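Local coordinates for protein putative dehydrogenase (Pseudomonas fluorescens, PDB 6UUG) that probably serves as the oxygenase of a two-component, flavin-dependent methanesulfinate monooxygenase in bacterial sulfur assimilation, built on an acyl-CoA dehydrogenase fold, at residues 156-161 and 225-230; 191-196 and 231-236; 146-151 and 180-185. All blocks are in the same frame, centred on the assembly; numbering follows the deposited sequence.

Contact 1: residues 156-161 and 225-230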
ATOM      1  N   GLY A 156      -9.532 -49.780  29.796  1.00 74.12           N
ATOM      2  CA  GLY A 156      -9.254 -50.000  31.203  1.00 74.39           C
ATOM      3  C   GLY A 156      -7.776 -49.962  31.532  1.00 72.86           C
ATOM      4  O   GLY A 156      -7.282 -48.977  32.095  1.00 75.18           O
ATOM      5  N   GLY A 157      -7.060 -51.032  31.179  1.00 71.31           N
ATOM      6  CA  GLY A 157      -5.636 -51.086  31.469  1.00 69.91           C
ATOM      7  C   GLY A 157      -4.843 -50.035  30.717  1.00 68.26           C
ATOM      8  O   GLY A 157      -3.898 -49.450  31.254  1.00 67.12           O
ATOM      9  N   TRP A 158      -5.218 -49.772  29.468  1.00 65.32           N
ATOM     10  CA  TRP A 158      -4.544 -48.760  28.672  1.00 56.47           C
ATOM     11  C   TRP A 158      -5.549 -48.137  27.711  1.00 56.96           C
ATOM     12  O   TRP A 158      -6.700 -48.572  27.611  1.00 59.89           O
ATOM     13  CB  TRP A 158      -3.360 -49.362  27.918  1.00 53.77           C
ATOM     14  CG  TRP A 158      -3.760 -50.372  26.886  1.00 51.26           C
ATOM     15  CD1 TRP A 158      -4.125 -50.125  25.594  1.00 52.03           C
ATOM     16  CD2 TRP A 158      -3.825 -51.792  27.058  1.00 50.84           C
ATOM     17  NE1 TRP A 158      -4.418 -51.305  24.951  1.00 54.94           N
ATOM     18  CE2 TRP A 158      -4.238 -52.342  25.828  1.00 55.75           C
ATOM     19  CE3 TRP A 158      -3.574 -52.650  28.132  1.00 52.97           C
ATOM     20  CZ2 TRP A 158      -4.406 -53.714  25.643  1.00 58.16           C
ATOM     21  CZ3 TRP A 158      -3.739 -54.009  27.947  1.00 51.72           C
ATOM     22  CH2 TRP A 158      -4.150 -54.528  26.713  1.00 54.65           C
ATOM     23  N   ARG A 159      -5.099 -47.115  26.993  1.00 50.13           N
ATOM     24  CA  ARG A 159      -5.889 -46.490  25.944  1.00 50.37           C
ATOM     25  C   ARG A 159      -5.233 -46.734  24.590  1.00 45.43           C
ATOM     26  O   ARG A 159      -4.070 -47.138  24.497  1.00 46.68           O
ATOM     27  CB  ARG A 159      -6.056 -44.992  26.211  1.00 54.12           C
ATOM     28  CG  ARG A 159      -6.636 -44.699  27.577  1.00 53.09           C
ATOM     29  CD  ARG A 159      -6.540 -43.226  27.895  1.00 55.81           C
ATOM     30  NE  ARG A 159      -6.676 -42.970  29.323  1.00 61.76           N
ATOM     31  CZ  ARG A 159      -7.586 -42.165  29.855  1.00 63.99           C
ATOM     32  NH1 ARG A 159      -7.627 -41.993  31.172  1.00 66.01           N
ATOM     33  NH2 ARG A 159      -8.446 -41.525  29.073  1.00 63.11           N
ATOM     34  N   GLU A 160      -5.990 -46.485  23.525  1.00 43.10           N
ATOM     35  CA  GLU A 160      -5.486 -46.697  22.175  1.00 45.63           C
ATOM     36  C   GLU A 160      -5.934 -45.556  21.275  1.00 46.53           C
ATOM     37  O   GLU A 160      -7.118 -45.201  21.261  1.00 45.67           O
ATOM     38  CB  GLU A 160      -5.964 -48.040  21.606  1.00 49.91           C
ATOM     39  CG  GLU A 160      -5.213 -49.233  22.167  1.00 53.42           C
ATOM     40  CD  GLU A 160      -5.714 -50.564  21.629  1.00 59.37           C
ATOM     41  OE1 GLU A 160      -6.531 -50.572  20.683  1.00 56.49           O
ATOM     42  OE2 GLU A 160      -5.285 -51.606  22.166  1.00 59.46           O
ATOM     43  N   PHE A 161      -4.986 -44.989  20.527  1.00 48.43           N
ATOM     44  CA  PHE A 161      -5.295 -43.996  19.504  1.00 47.02           C
ATOM     45  C   PHE A 161      -5.473 -44.709  18.170  1.00 44.82           C
ATOM     46  O   PHE A 161      -4.647 -45.549  17.798  1.00 44.34           O
ATOM     47  CB  PHE A 161      -4.185 -42.945  19.367  1.00 44.06           C
ATOM     48  CG  PHE A 161      -4.046 -42.004  20.546  1.00 44.67           C
ATOM     49  CD1 PHE A 161      -4.753 -42.200  21.724  1.00 42.27           C
ATOM     50  CD2 PHE A 161      -3.189 -40.913  20.464  1.00 45.11           C
ATOM     51  CE1 PHE A 161      -4.602 -41.334  22.794  1.00 44.75           C
ATOM     52  CE2 PHE A 161      -3.038 -40.041  21.531  1.00 42.56           C
ATOM     53  CZ  PHE A 161      -3.745 -40.251  22.695  1.00 42.41           C
ATOM     54  N   ARG A 225      -4.638 -48.777  16.394  1.00 48.90           N
ATOM     55  CA  ARG A 225      -4.682 -49.290  17.768  1.00 51.58           C
ATOM     56  C   ARG A 225      -3.368 -49.028  18.507  1.00 51.10           C
ATOM     57  O   ARG A 225      -2.776 -49.921  19.120  1.00 49.37           O
ATOM     58  CB  ARG A 225      -5.033 -50.781  17.785  1.00 56.90           C
ATOM     59  CG  ARG A 225      -6.448 -51.087  17.313  1.00 60.11           C
ATOM     60  CD  ARG A 225      -6.867 -52.527  17.608  1.00 67.99           C
ATOM     61  NE  ARG A 225      -6.918 -52.809  19.042  1.00 71.36           N
ATOM     62  CZ  ARG A 225      -6.132 -53.685  19.661  1.00 76.16           C
ATOM     63  NH1 ARG A 225      -5.235 -54.377  18.969  1.00 79.30           N
ATOM     64  NH2 ARG A 225      -6.245 -53.875  20.972  1.00 67.25           N
ATOM     65  N   VAL A 226      -2.909 -47.780  18.451  1.00 44.41           N
ATOM     66  CA  VAL A 226      -1.628 -47.421  19.054  1.00 44.26           C
ATOM     67  C   VAL A 226      -1.815 -47.292  20.556  1.00 50.17           C
ATOM     68  O   VAL A 226      -2.598 -46.459  21.025  1.00 43.83           O
ATOM     69  CB  VAL A 226      -1.076 -46.119  18.461  1.00 44.48           C
ATOM     70  CG1 VAL A 226       0.210 -45.725  19.186  1.00 42.96           C
ATOM     71  CG2 VAL A 226      -0.852 -46.272  16.969  1.00 43.59           C
ATOM     72  N   ARG A 227      -1.078 -48.098  21.314  1.00 41.85           N
ATOM     73  CA  ARG A 227      -1.243 -48.107  22.761  1.00 45.03           C
ATOM     74  C   ARG A 227      -0.642 -46.849  23.382  1.00 44.21           C
ATOM     75  O   ARG A 227       0.435 -46.394  22.983  1.00 45.19           O
ATOM     76  CB  ARG A 227      -0.596 -49.357  23.357  1.00 43.27           C
ATOM     77  CG  ARG A 227      -0.639 -49.391  24.871  1.00 42.82           C
ATOM     78  CD  ARG A 227      -0.132 -50.717  25.431  1.00 50.43           C
ATOM     79  NE  ARG A 227      -0.121 -50.700  26.892  1.00 53.59           N
ATOM     80  CZ  ARG A 227      -0.329 -51.770  27.655  1.00 53.55           C
ATOM     81  NH1 ARG A 227      -0.306 -51.663  28.979  1.00 46.79           N
ATOM     82  NH2 ARG A 227      -0.569 -52.944  27.090  1.00 51.14           N
ATOM     83  N   VAL A 228      -1.354 -46.279  24.356  1.00 41.28           N
ATOM     84  CA  VAL A 228      -0.901 -45.095  25.086  1.00 41.75           C
ATOM     85  C   VAL A 228      -1.110 -45.333  26.580  1.00 43.09           C
ATOM     86  O   VAL A 228      -2.242 -45.566  27.023  1.00 44.34           O
ATOM     87  CB  VAL A 228      -1.636 -43.820  24.629  1.00 43.24           C
ATOM     88  CG1 VAL A 228      -1.142 -42.621  25.402  1.00 46.18           C
ATOM     89  CG2 VAL A 228      -1.421 -43.597  23.139  1.00 40.79           C
ATOM     90  N   GLU A 229      -0.026 -45.260  27.357  1.00 42.01           N
ATOM     91  CA  GLU A 229      -0.116 -45.463  28.798  1.00 44.21           C
ATOM     92  C   GLU A 229      -0.612 -44.202  29.495  1.00 47.61           C
ATOM     93  O   GLU A 229      -0.422 -43.083  29.013  1.00 44.74           O
ATOM     94  CB  GLU A 229       1.242 -45.835  29.392  1.00 45.44           C
ATOM     95  CG  GLU A 229       1.901 -47.027  28.767  1.00 56.14           C
ATOM     96  CD  GLU A 229       1.038 -48.266  28.837  1.00 54.17           C
ATOM     97  OE1 GLU A 229       0.396 -48.514  29.889  1.00 58.66           O
ATOM     98  OE2 GLU A 229       1.001 -48.986  27.826  1.00 56.80           O
ATOM     99  N   GLU A 230      -1.224 -44.395  30.669  1.00 45.99           N
ATOM    100  CA  GLU A 230      -1.605 -43.257  31.503  1.00 46.68           C
ATOM    101  C   GLU A 230      -0.412 -42.353  31.764  1.00 46.63           C
ATOM    102  O   GLU A 230      -0.536 -41.123  31.733  1.00 49.45           O
ATOM    103  CB  GLU A 230      -2.189 -43.738  32.835  1.00 49.79           C
ATOM    104  CG  GLU A 230      -3.493 -44.499  32.711  1.00 58.04           C
ATOM    105  CD  GLU A 230      -4.576 -43.684  32.040  1.00 63.18           C
ATOM    106  OE1 GLU A 230      -5.060 -44.100  30.962  1.00 63.72           O
ATOM    107  OE2 GLU A 230      -4.937 -42.619  32.586  1.00 62.50           O
TER
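Arg227 lays its guanidinium flat on Trp158, the planes only 18° apart, in a cation-pi stack displaced toward the benzo rim, where NH2 lies 3.2 Å from CE3. An extended chain, with CG anti to the backbone N (chi1 176°), carries the group across the indole, and CD covers the five-membered ring. In the indole plane, Trp158 NE1 donates an almost linear 2.9 Å bond to Glu160 OE2. That same oxygen also meets Arg225 NH2 at 2.7 Å in a salt bridge, approaching over the guanidinium face, with the two flat groups turned 67° apart. Arg159 meets Glu230 differently: its guanidinium and the carboxylate are nearly coplanar, and it grips side-on, NE to OE1 at 2.6 Å and NH1 to OE2 at 3.1 Å. Between these charges runs an antiparallel ladder, in which Phe161 N donates to Val226 O and Val228 N to Arg159 O. The Arg159-Glu230 pair borders the hydrocarbon of the other face, where Val228 CG2 sits centrally over the Phe161 ring, 3.8 Å from its centroid. On the Trp158 side the buried Glu160, probably ionised, shares its charge between an indole N-H and a guanidinium.

Contact 2: residues 191-196 and 231-236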
ATOM      1  N   LEU A 191      -7.158 -34.985  23.878  1.00 45.47           N
ATOM      2  CA  LEU A 191      -6.206 -35.650  24.762  1.00 43.78           C
ATOM      3  C   LEU A 191      -4.842 -35.671  24.083  1.00 43.74           C
ATOM      4  O   LEU A 191      -4.740 -36.040  22.910  1.00 43.23           O
ATOM      5  CB  LEU A 191      -6.674 -37.075  25.081  1.00 45.79           C
ATOM      6  CG  LEU A 191      -5.738 -37.949  25.903  1.00 51.98           C
ATOM      7  CD1 LEU A 191      -5.641 -37.410  27.319  1.00 51.85           C
ATOM      8  CD2 LEU A 191      -6.224 -39.391  25.901  1.00 54.77           C
ATOM      9  N   ILE A 192      -3.798 -35.269  24.815  1.00 41.30           N
ATOM     10  CA  ILE A 192      -2.443 -35.164  24.279  1.00 41.66           C
ATOM     11  C   ILE A 192      -1.557 -36.202  24.960  1.00 37.35           C
ATOM     12  O   ILE A 192      -1.636 -36.388  26.177  1.00 39.05           O
ATOM     13  CB  ILE A 192      -1.859 -33.754  24.495  1.00 41.34           C
ATOM     14  CG1 ILE A 192      -2.906 -32.660  24.224  1.00 45.09           C
ATOM     15  CG2 ILE A 192      -0.621 -33.569  23.633  1.00 41.94           C
ATOM     16  CD1 ILE A 192      -3.363 -32.593  22.813  1.00 47.53           C
ATOM     17  N   ALA A 193      -0.702 -36.859  24.180  1.00 38.94           N
ATOM     18  CA  ALA A 193       0.229 -37.845  24.719  1.00 39.27           C
ATOM     19  C   ALA A 193       1.596 -37.676  24.069  1.00 41.53           C
ATOM     20  O   ALA A 193       1.702 -37.214  22.935  1.00 42.46           O
ATOM     21  CB  ALA A 193      -0.281 -39.279  24.493  1.00 38.07           C
ATOM     22  N   ALA A 194       2.644 -38.060  24.798  1.00 35.40           N
ATOM     23  CA  ALA A 194       4.001 -38.136  24.266  1.00 39.32           C
ATOM     24  C   ALA A 194       4.381 -39.606  24.129  1.00 38.78           C
ATOM     25  O   ALA A 194       4.416 -40.329  25.128  1.00 39.60           O
ATOM     26  CB  ALA A 194       4.995 -37.415  25.175  1.00 37.21           C
ATOM     27  N   ILE A 195       4.664 -40.049  22.910  1.00 38.93           N
ATOM     28  CA  ILE A 195       4.895 -41.475  22.676  1.00 40.70           C
ATOM     29  C   ILE A 195       6.034 -41.657  21.685  1.00 43.10           C
ATOM     30  O   ILE A 195       6.326 -40.764  20.875  1.00 43.78           O
ATOM     31  CB  ILE A 195       3.624 -42.189  22.163  1.00 38.61           C
ATOM     32  CG1 ILE A 195       3.130 -41.573  20.858  1.00 42.58           C
ATOM     33  CG2 ILE A 195       2.519 -42.168  23.219  1.00 44.78           C
ATOM     34  CD1 ILE A 195       1.859 -42.227  20.339  1.00 47.62           C
ATOM     35  N   PRO A 196       6.726 -42.799  21.750  1.00 39.83           N
ATOM     36  CA  PRO A 196       7.831 -43.047  20.815  1.00 39.68           C
ATOM     37  C   PRO A 196       7.334 -43.075  19.380  1.00 40.08           C
ATOM     38  O   PRO A 196       6.266 -43.619  19.085  1.00 41.89           O
ATOM     39  CB  PRO A 196       8.368 -44.417  21.248  1.00 41.92           C
ATOM     40  CG  PRO A 196       7.915 -44.583  22.645  1.00 41.39           C
ATOM     41  CD  PRO A 196       6.592 -43.882  22.740  1.00 40.80           C
ATOM     42  N   SER A 231       0.758 -42.951  32.008  1.00 44.60           N
ATOM     43  CA  SER A 231       1.981 -42.202  32.260  1.00 49.38           C
ATOM     44  C   SER A 231       2.442 -41.399  31.053  1.00 42.78           C
ATOM     45  O   SER A 231       3.376 -40.599  31.182  1.00 43.91           O
ATOM     46  CB  SER A 231       3.105 -43.153  32.688  1.00 41.55           C
ATOM     47  OG  SER A 231       3.515 -43.975  31.603  1.00 45.93           O
ATOM     48  N   GLU A 232       1.838 -41.600  29.886  1.00 43.08           N
ATOM     49  CA  GLU A 232       2.228 -40.851  28.704  1.00 42.97           C
ATOM     50  C   GLU A 232       1.254 -39.730  28.368  1.00 42.87           C
ATOM     51  O   GLU A 232       1.535 -38.940  27.462  1.00 41.65           O
ATOM     52  CB  GLU A 232       2.392 -41.810  27.520  1.00 38.81           C
ATOM     53  CG  GLU A 232       3.518 -42.820  27.775  1.00 41.42           C
ATOM     54  CD  GLU A 232       3.563 -43.945  26.768  1.00 42.37           C
ATOM     55  OE1 GLU A 232       2.488 -44.447  26.376  1.00 43.36           O
ATOM     56  OE2 GLU A 232       4.682 -44.321  26.371  1.00 43.80           O
ATOM     57  N   LEU A 233       0.131 -39.638  29.084  1.00 41.89           N
ATOM     58  CA  LEU A 233      -0.867 -38.608  28.832  1.00 45.47           C
ATOM     59  C   LEU A 233      -0.482 -37.317  29.536  1.00 41.29           C
ATOM     60  O   LEU A 233      -0.075 -37.328  30.699  1.00 42.05           O
ATOM     61  CB  LEU A 233      -2.246 -39.063  29.321  1.00 42.26           C
ATOM     62  CG  LEU A 233      -2.784 -40.356  28.701  1.00 46.65           C
ATOM     63  CD1 LEU A 233      -4.082 -40.776  29.382  1.00 49.51           C
ATOM     64  CD2 LEU A 233      -2.990 -40.174  27.218  1.00 44.23           C
ATOM     65  N   LEU A 234      -0.641 -36.196  28.832  1.00 40.88           N
ATOM     66  CA  LEU A 234      -0.281 -34.886  29.374  1.00 43.04           C
ATOM     67  C   LEU A 234      -1.543 -34.273  29.973  1.00 37.88           C
ATOM     68  O   LEU A 234      -2.241 -33.493  29.330  1.00 44.38           O
ATOM     69  CB  LEU A 234       0.334 -34.005  28.289  1.00 35.34           C
ATOM     70  CG  LEU A 234       1.351 -34.644  27.337  1.00 39.81           C
ATOM     71  CD1 LEU A 234       1.969 -33.585  26.416  1.00 35.96           C
ATOM     72  CD2 LEU A 234       2.437 -35.415  28.091  1.00 38.09           C
ATOM     73  N   LEU A 235      -1.820 -34.614  31.232  1.00 40.70           N
ATOM     74  CA  LEU A 235      -3.097 -34.293  31.860  1.00 46.02           C
ATOM     75  C   LEU A 235      -3.002 -33.323  33.026  1.00 48.60           C
ATOM     76  O   LEU A 235      -3.985 -32.641  33.319  1.00 50.55           O
ATOM     77  CB  LEU A 235      -3.779 -35.577  32.362  1.00 43.77           C
ATOM     78  CG  LEU A 235      -4.286 -36.527  31.279  1.00 47.57           C
ATOM     79  CD1 LEU A 235      -4.702 -37.855  31.890  1.00 50.57           C
ATOM     80  CD2 LEU A 235      -5.447 -35.892  30.531  1.00 51.63           C
ATOM     81  N   ASP A 236      -1.862 -33.243  33.705  1.00 48.58           N
ATOM     82  CA  ASP A 236      -1.748 -32.451  34.930  1.00 48.68           C
ATOM     83  C   ASP A 236      -0.650 -31.407  34.778  1.00 43.33           C
ATOM     84  O   ASP A 236       0.541 -31.736  34.911  1.00 48.41           O
ATOM     85  CB  ASP A 236      -1.460 -33.366  36.119  1.00 52.10           C
ATOM     86  CG  ASP A 236      -1.971 -32.797  37.437  1.00 64.15           C
ATOM     87  OD1 ASP A 236      -2.714 -31.790  37.406  1.00 63.41           O
ATOM     88  OD2 ASP A 236      -1.629 -33.360  38.500  1.00 64.26           O
TER
HETATM   89  O   HOH W   1      -4.157 -33.950  27.305  1.00 46.58           O
HETATM   90  O   HOH W   2       6.371 -42.216  25.914  1.00 46.39           O
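Leu191 and Leu233 interlock where the outer strand 189-196 of a small three-stranded sheet meets the chain leaving strand 221-228, within the beta domain of the acyl-CoA dehydrogenase fold. The two backbones run in roughly opposite directions and form a single bridge, Ala193 with Leu233. It is flanked by two hydrogen bonds: Leu234 N to Ile192 O, 2.8 Å and nearly straight, and Ala194 N to Glu232 O, 3.0 Å and in the carbonyl plane. Shape explains the residue types. Ala193 is small, and the hollow beside its CB admits the CD2 methyl of Leu233 at 3.9 Å. That methyl sits in the fork of Leu191, 3.6 Å from its CD2, and Leu191 CD1 also touches Leu235 CD2 at 3.6 Å. Leu191 reaches them because its CG stands opposite the backbone N (chi1 175°). On the other side of the bridge Leu234 sets CD1 against Ile192 CG2 at 3.8 Å and continues to Val116 and Phe119 of helix 100-119. Glu232 lies alongside the carbonyl of Ala194, its CB and CG forming a low ridge there, while its carboxylate takes the N-H of Glu229 on OE1 and pairs with Arg199 through OE2. A water donates to both Glu232 OE2 and Ala194 O. Cut back to an alanine, this position would probably lose that water link and leave Arg199 without its charge partner and the Glu229 N-H without its acceptor. At the far end of the contact, another water accepts from Ile192 N and donates to Leu234 O at 2.8 Å.

Contact 3: residues 146-151 and 180-185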
ATOM      1  N   LEU A 146      -7.368 -29.234  14.861  1.00 72.52           N
ATOM      2  CA  LEU A 146      -8.372 -29.128  13.814  1.00 74.39           C
ATOM      3  C   LEU A 146      -8.443 -30.383  12.949  1.00 75.65           C
ATOM      4  O   LEU A 146      -8.897 -30.313  11.801  1.00 75.44           O
ATOM      5  CB  LEU A 146      -8.099 -27.898  12.948  1.00 75.62           C
ATOM      6  CG  LEU A 146      -7.977 -26.573  13.706  1.00 76.14           C
ATOM      7  CD1 LEU A 146      -7.709 -25.429  12.743  1.00 76.16           C
ATOM      8  CD2 LEU A 146      -9.224 -26.300  14.534  1.00 65.10           C
ATOM      9  N   ASP A 147      -7.990 -31.523  13.474  1.00 71.95           N
ATOM     10  CA  ASP A 147      -8.052 -32.810  12.771  1.00 70.43           C
ATOM     11  C   ASP A 147      -8.551 -33.832  13.790  1.00 68.81           C
ATOM     12  O   ASP A 147      -7.757 -34.471  14.487  1.00 70.37           O
ATOM     13  CB  ASP A 147      -6.699 -33.202  12.184  1.00 71.55           C
ATOM     14  CG  ASP A 147      -6.780 -34.430  11.283  1.00 66.89           C
ATOM     15  OD1 ASP A 147      -7.741 -35.221  11.415  1.00 64.90           O
ATOM     16  OD2 ASP A 147      -5.876 -34.608  10.439  1.00 63.44           O
ATOM     17  N   THR A 148      -9.872 -33.987  13.861  1.00 65.10           N
ATOM     18  CA  THR A 148     -10.511 -34.855  14.836  1.00 64.50           C
ATOM     19  C   THR A 148     -10.696 -36.285  14.328  1.00 56.17           C
ATOM     20  O   THR A 148     -11.522 -37.024  14.877  1.00 57.45           O
ATOM     21  CB  THR A 148     -11.859 -34.262  15.256  1.00 67.08           C
ATOM     22  OG1 THR A 148     -12.704 -34.144  14.107  1.00 69.03           O
ATOM     23  CG2 THR A 148     -11.663 -32.882  15.873  1.00 69.85           C
ATOM     24  N   ARG A 149      -9.935 -36.695  13.307  1.00 54.93           N
ATOM     25  CA  ARG A 149     -10.047 -38.045  12.764  1.00 53.51           C
ATOM     26  C   ARG A 149      -9.396 -39.107  13.643  1.00 53.78           C
ATOM     27  O   ARG A 149      -9.675 -40.296  13.460  1.00 53.97           O
ATOM     28  CB  ARG A 149      -9.430 -38.114  11.366  1.00 54.64           C
ATOM     29  CG  ARG A 149     -10.244 -37.436  10.276  1.00 56.26           C
ATOM     30  CD  ARG A 149      -9.545 -37.572   8.932  1.00 56.28           C
ATOM     31  NE  ARG A 149      -8.234 -36.929   8.937  1.00 59.91           N
ATOM     32  CZ  ARG A 149      -7.296 -37.132   8.018  1.00 60.13           C
ATOM     33  NH1 ARG A 149      -7.517 -37.971   7.012  1.00 58.72           N
ATOM     34  NH2 ARG A 149      -6.131 -36.502   8.111  1.00 59.08           N
ATOM     35  N   THR A 150      -8.527 -38.725  14.573  1.00 52.09           N
ATOM     36  CA  THR A 150      -7.923 -39.674  15.500  1.00 49.36           C
ATOM     37  C   THR A 150      -8.699 -39.656  16.811  1.00 45.84           C
ATOM     38  O   THR A 150      -8.893 -38.592  17.405  1.00 46.73           O
ATOM     39  CB  THR A 150      -6.450 -39.345  15.743  1.00 50.87           C
ATOM     40  OG1 THR A 150      -5.733 -39.483  14.513  1.00 50.90           O
ATOM     41  CG2 THR A 150      -5.852 -40.301  16.761  1.00 45.98           C
ATOM     42  N   VAL A 151      -9.158 -40.831  17.245  1.00 45.96           N
ATOM     43  CA  VAL A 151      -9.946 -40.961  18.463  1.00 43.89           C
ATOM     44  C   VAL A 151      -9.234 -41.921  19.407  1.00 46.78           C
ATOM     45  O   VAL A 151      -8.452 -42.784  18.995  1.00 50.14           O
ATOM     46  CB  VAL A 151     -11.392 -41.443  18.195  1.00 51.76           C
ATOM     47  CG1 VAL A 151     -12.063 -40.596  17.122  1.00 51.31           C
ATOM     48  CG2 VAL A 151     -11.398 -42.907  17.808  1.00 53.03           C
ATOM     49  N   SER A 180      -2.176 -36.115  19.365  1.00 44.38           N
ATOM     50  CA  SER A 180      -3.467 -35.808  19.963  1.00 39.82           C
ATOM     51  C   SER A 180      -4.539 -36.760  19.444  1.00 42.45           C
ATOM     52  O   SER A 180      -4.429 -37.333  18.356  1.00 42.70           O
ATOM     53  CB  SER A 180      -3.891 -34.365  19.681  1.00 45.51           C
ATOM     54  OG  SER A 180      -3.894 -34.100  18.293  1.00 44.71           O
ATOM     55  N   ALA A 181      -5.591 -36.902  20.247  1.00 43.47           N
ATOM     56  CA  ALA A 181      -6.759 -37.694  19.891  1.00 46.48           C
ATOM     57  C   ALA A 181      -7.957 -37.105  20.617  1.00 45.80           C
ATOM     58  O   ALA A 181      -7.808 -36.410  21.621  1.00 44.52           O
ATOM     59  CB  ALA A 181      -6.579 -39.173  20.256  1.00 41.79           C
ATOM     60  N   VAL A 182      -9.152 -37.378  20.097  1.00 47.02           N
ATOM     61  CA  VAL A 182     -10.386 -36.901  20.711  1.00 50.26           C
ATOM     62  C   VAL A 182     -11.032 -38.050  21.473  1.00 55.08           C
ATOM     63  O   VAL A 182     -11.165 -39.163  20.950  1.00 50.58           O
ATOM     64  CB  VAL A 182     -11.348 -36.300  19.666  1.00 51.49           C
ATOM     65  CG1 VAL A 182     -10.775 -35.007  19.100  1.00 52.61           C
ATOM     66  CG2 VAL A 182     -11.613 -37.271  18.536  1.00 55.41           C
ATOM     67  N   ASP A 183     -11.390 -37.795  22.728  1.00 56.55           N
ATOM     68  CA  ASP A 183     -12.201 -38.718  23.512  1.00 63.54           C
ATOM     69  C   ASP A 183     -13.654 -38.303  23.342  1.00 69.47           C
ATOM     70  O   ASP A 183     -14.073 -37.261  23.851  1.00 71.90           O
ATOM     71  CB  ASP A 183     -11.794 -38.706  24.982  1.00 63.60           C
ATOM     72  CG  ASP A 183     -12.879 -39.257  25.891  1.00 73.87           C
ATOM     73  OD1 ASP A 183     -13.438 -40.330  25.570  1.00 75.76           O
ATOM     74  OD2 ASP A 183     -13.169 -38.620  26.927  1.00 71.39           O
ATOM     75  N   GLU A 184     -14.421 -39.120  22.625  1.00 73.27           N
ATOM     76  CA  GLU A 184     -15.802 -38.780  22.313  1.00 75.60           C
ATOM     77  C   GLU A 184     -16.686 -38.926  23.548  1.00 75.62           C
ATOM     78  O   GLU A 184     -17.474 -39.870  23.654  1.00 79.85           O
ATOM     79  CB  GLU A 184     -16.286 -39.646  21.152  1.00 79.34           C
ATOM     80  CG  GLU A 184     -15.228 -39.770  20.057  1.00 74.15           C
ATOM     81  CD  GLU A 184     -15.742 -40.419  18.786  1.00 84.70           C
ATOM     82  OE1 GLU A 184     -16.800 -39.988  18.280  1.00 89.60           O
ATOM     83  OE2 GLU A 184     -15.083 -41.357  18.288  1.00 79.39           O
ATOM     84  N   SER A 185     -16.543 -37.990  24.486  1.00 77.65           N
ATOM     85  CA  SER A 185     -17.340 -37.935  25.705  1.00 73.07           C
ATOM     86  C   SER A 185     -17.815 -36.503  25.892  1.00 76.01           C
ATOM     87  O   SER A 185     -16.992 -35.585  25.982  1.00 78.63           O
ATOM     88  CB  SER A 185     -16.530 -38.399  26.922  1.00 74.02           C
TER
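A single beta bridge, Val151 with Val182, joins the loop that follows strand 139-142 to strand 176-183, just where the loop becomes strand 151-154. Its hydrogen bond within the contact runs from Val182 N to Thr150 O at 3.0 Å, and the CA of Val151 approaches Val182 O at 3.3 Å. The two valines meet at a slant, Val151 CG1 against Val182 CG2 at 3.6 Å, and branching at CB suits both to the extended backbone. Val182 CG2 stands between its own backbone N and carbonyl carbon, a placing that brings it against Thr150 O and Val151 CG1. Val182 CG1 turns instead to Thr148 CG2, 4.0 Å away. The loop thereby closes against the beta domain of the acyl-CoA dehydrogenase fold, and before the bridge it holds an Asx turn: Asp147 OD1 accepts from Arg149 N. Arg149 also folds back to grip the same carboxylate side-on, NE to OD1 and NH2 to OD2, both at 3.0 Å. With Ser166 OG bonded to OD2 too, these bonds to both oxygens hold the carboxylate's rotation; aspartate is short enough to reach the N-H two residues on. Deeper in, Thr150 uses both branches: OG1 makes a weak bond to Lys164 O, while the methyl CG2 packs on Ala181 CB at 3.7 Å and covers Ser180 O, a buried carbonyl with no polar partner in the model. At the outer edge the carboxylate oxygen OE2 of Glu184 lies beside Val151 CG1 at 3.3 Å.

In the fold
All three contacts lie in the beta domain, at one end of a largely helical subunit. Contact 1 is centred about 10 Å from contact 2 and 14 Å from contact 3, with 14 Å between the centres of contacts 2 and 3. Contact 3 closes before contact 2 opens, whereas contact 1 interleaves with both; its segment 225-230 runs directly into 231-236. Strands 176-183 and 189-196 are sheet neighbours and join contacts 2 and 3. Phe161 of contact 1 packs on Leu191 and on Ala181, so the two sheets meet through its ring, and backbone bonds at contact 3 stitch them as well. Distant parts of the chain are thus knitted into one compact domain ahead of helix 247-277.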